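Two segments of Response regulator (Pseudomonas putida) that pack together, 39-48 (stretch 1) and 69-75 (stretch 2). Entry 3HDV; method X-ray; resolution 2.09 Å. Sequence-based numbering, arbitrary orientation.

Stretch 1 (39-48) GAEEARLYLH
Stretch 2 (69-75) DLIRTIR

Segments of two helices of the response regulator, residues 40-48 and 69-75, run side by side in nearly the same direction, their axes 29° apart (signed crossing angle -29°) and 10.2 Å from each other at closest approach. Gly-39 occupies the N-cap position, just before the first helix, with phi/psi of 167/-177°, and its O accepts the N of Ala-43 at 2.9 Å, the first of the i to i+4 bonds; phi and psi stay near -60° and -45° through most of both helical segments. The register pairs Ala-40 with Leu-70 (CA to CA, 5.3 Å) and Arg-44 with Ile-74 (CA to CA, 7.8 Å), so the helices diverge along their N-to-C direction.

At the tight end, the CB of Ala-40 points toward the partner and lies 3.6 Å from the CB of Leu-70, an approach that a short methyl permits. Leu-70 leaves its helix sideways, but chi1 t and chi2 p bring its end nearer: CD2 lies 3.8 Å from the CB of Ala-43, and CD1 is 4.0 Å from the CG of Arg-44. Where the backbones stand farther apart, longer chains meet. Leu-47 (m, t) and Ile-74 (m, t) touch through CD1 and CD1 at 3.7 Å.

Arg-44 flanks this apolar seam. Its chi angles, m, t, m and -101°, fold the guanidinium so that NH1 donates to Thr-73 OG1 at 3.1 Å and 154°, with the hydroxyl at the edge of the group, near its plane. NH2 meanwhile forms a salt bridge with Glu-41 OE1 at 3.1 Å, one turn back, holding the guanidinium from its own helix. Thr-73, at chi1 p, turns OG1 back to donate to Leu-70 O at 2.9 Å; its hydroxyl thus gives to its own helix and accepts from the neighbouring one.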

# COMPACT_ATOMS: atom_id res chain seq x y z
N GLY B 39 8.83 -7.76 9.67
CA GLY B 39 9.95 -8.69 9.42
C GLY B 39 9.64 -10.05 10.00
O GLY B 39 8.53 -10.26 10.52
N ALA B 40 10.60 -10.99 9.91
CA ALA B 40 10.35 -12.37 10.32
C ALA B 40 9.97 -12.52 11.83
O ALA B 40 9.05 -13.26 12.16
CB ALA B 40 11.53 -13.26 9.97
N GLU B 41 10.67 -11.82 12.72
CA GLU B 41 10.33 -11.87 14.17
C GLU B 41 8.92 -11.39 14.47
O GLU B 41 8.17 -12.09 15.12
CB GLU B 41 11.37 -11.12 15.04
CG GLU B 41 11.33 -11.57 16.59
CD GLU B 41 11.13 -13.11 16.78
OE1 GLU B 41 11.99 -13.91 16.29
OE2 GLU B 41 10.08 -13.52 17.38
N GLU B 42 8.52 -10.22 13.98
CA GLU B 42 7.16 -9.77 14.18
C GLU B 42 6.16 -10.71 13.51
O GLU B 42 5.07 -10.94 14.05
CB GLU B 42 6.95 -8.35 13.68
CG GLU B 42 6.33 -7.43 14.67
CD GLU B 42 5.50 -6.33 14.02
OE1 GLU B 42 5.97 -5.74 13.05
OE2 GLU B 42 4.34 -6.10 14.48
N ALA B 43 6.53 -11.29 12.37
CA ALA B 43 5.65 -12.28 11.71
C ALA B 43 5.40 -13.46 12.64
O ALA B 43 4.26 -13.91 12.76
CB ALA B 43 6.24 -12.82 10.36
N ARG B 44 6.46 -14.02 13.25
CA ARG B 44 6.32 -15.21 14.12
C ARG B 44 5.45 -14.86 15.38
O ARG B 44 4.57 -15.62 15.78
CB ARG B 44 7.70 -15.77 14.50
CG ARG B 44 8.35 -16.61 13.41
CD ARG B 44 9.66 -17.24 13.90
NE ARG B 44 10.65 -16.20 14.09
CZ ARG B 44 11.61 -15.94 13.21
NH1 ARG B 44 11.74 -16.66 12.10
NH2 ARG B 44 12.44 -14.94 13.45
N LEU B 45 5.64 -13.67 15.93
CA LEU B 45 4.76 -13.18 17.00
C LEU B 45 3.28 -13.16 16.62
O LEU B 45 2.45 -13.71 17.36
CB LEU B 45 5.19 -11.79 17.47
CG LEU B 45 6.53 -11.80 18.23
CD1 LEU B 45 6.94 -10.37 18.51
CD2 LEU B 45 6.39 -12.62 19.56
N TYR B 46 2.95 -12.51 15.50
CA TYR B 46 1.59 -12.41 15.05
C TYR B 46 0.99 -13.81 14.91
O TYR B 46 -0.13 -14.08 15.38
CB TYR B 46 1.50 -11.65 13.70
CG TYR B 46 0.72 -10.38 13.83
CD1 TYR B 46 -0.54 -10.43 14.35
CD2 TYR B 46 1.25 -9.13 13.49
CE1 TYR B 46 -1.32 -9.29 14.51
CE2 TYR B 46 0.45 -7.94 13.64
CZ TYR B 46 -0.84 -8.07 14.15
OH TYR B 46 -1.71 -7.01 14.38
N LEU B 47 1.75 -14.71 14.28
CA LEU B 47 1.29 -16.08 14.05
C LEU B 47 0.99 -16.81 15.37
O LEU B 47 -0.01 -17.52 15.47
CB LEU B 47 2.29 -16.87 13.22
CG LEU B 47 2.43 -16.43 11.75
CD1 LEU B 47 3.57 -17.18 11.10
CD2 LEU B 47 1.15 -16.64 11.00
N HIS B 48 1.86 -16.61 16.36
CA HIS B 48 1.72 -17.24 17.67
C HIS B 48 0.47 -16.72 18.45
O HIS B 48 -0.32 -17.53 18.96
CB HIS B 48 3.02 -17.09 18.45
CG HIS B 48 3.07 -17.93 19.69
ND1 HIS B 48 2.47 -17.54 20.86
CD2 HIS B 48 3.58 -19.17 19.90
CE1 HIS B 48 2.62 -18.50 21.76
NE2 HIS B 48 3.30 -19.49 21.21
N ASP B 69 14.16 -17.60 5.15
CA ASP B 69 14.40 -18.11 6.51
C ASP B 69 13.09 -18.12 7.30
O ASP B 69 12.83 -19.06 8.04
CB ASP B 69 15.43 -17.25 7.24
CG ASP B 69 16.86 -17.57 6.84
OD1 ASP B 69 17.13 -18.68 6.36
OD2 ASP B 69 17.73 -16.71 7.04
N LEU B 70 12.25 -17.08 7.15
CA LEU B 70 10.98 -17.04 7.86
C LEU B 70 10.10 -18.22 7.46
O LEU B 70 9.56 -18.92 8.32
CB LEU B 70 10.24 -15.72 7.61
CG LEU B 70 8.74 -15.66 7.95
CD1 LEU B 70 8.50 -15.82 9.49
CD2 LEU B 70 8.11 -14.35 7.49
N ILE B 71 9.97 -18.46 6.17
CA ILE B 71 9.22 -19.60 5.69
C ILE B 71 9.73 -20.94 6.24
O ILE B 71 8.95 -21.78 6.66
CB ILE B 71 9.15 -19.62 4.10
CG1 ILE B 71 8.41 -18.35 3.64
CG2 ILE B 71 8.46 -20.88 3.60
CD1 ILE B 71 8.48 -18.05 2.12
N ARG B 72 11.04 -21.13 6.23
CA ARG B 72 11.64 -22.34 6.80
C ARG B 72 11.25 -22.53 8.26
O ARG B 72 10.87 -23.62 8.66
CB ARG B 72 13.16 -22.26 6.73
CG ARG B 72 13.77 -22.87 5.51
CD ARG B 72 15.12 -22.21 5.32
NE ARG B 72 15.75 -22.65 4.09
CZ ARG B 72 16.81 -22.05 3.56
NH1 ARG B 72 17.35 -20.99 4.15
NH2 ARG B 72 17.33 -22.52 2.43
N THR B 73 11.32 -21.48 9.07
CA THR B 73 10.92 -21.67 10.48
C THR B 73 9.43 -21.96 10.62
O THR B 73 9.01 -22.72 11.54
CB THR B 73 11.28 -20.50 11.39
OG1 THR B 73 10.51 -19.35 11.05
CG2 THR B 73 12.77 -20.22 11.32
N ILE B 74 8.60 -21.36 9.75
CA ILE B 74 7.17 -21.66 9.78
C ILE B 74 6.91 -23.16 9.48
O ILE B 74 6.14 -23.80 10.16
CB ILE B 74 6.31 -20.74 8.86
CG1 ILE B 74 6.34 -19.30 9.39
CG2 ILE B 74 4.85 -21.23 8.81
CD1 ILE B 74 5.84 -18.25 8.40
N ARG B 75 7.58 -23.69 8.46
CA ARG B 75 7.34 -25.06 8.04
C ARG B 75 7.85 -26.07 9.07
O ARG B 75 7.49 -27.23 9.01
CB ARG B 75 7.97 -25.34 6.65
CG ARG B 75 7.33 -24.57 5.49
CD ARG B 75 5.88 -24.93 5.31
NE ARG B 75 5.32 -24.25 4.14
CZ ARG B 75 4.20 -23.54 4.14
NH1 ARG B 75 3.49 -23.43 5.27
NH2 ARG B 75 3.77 -22.94 3.01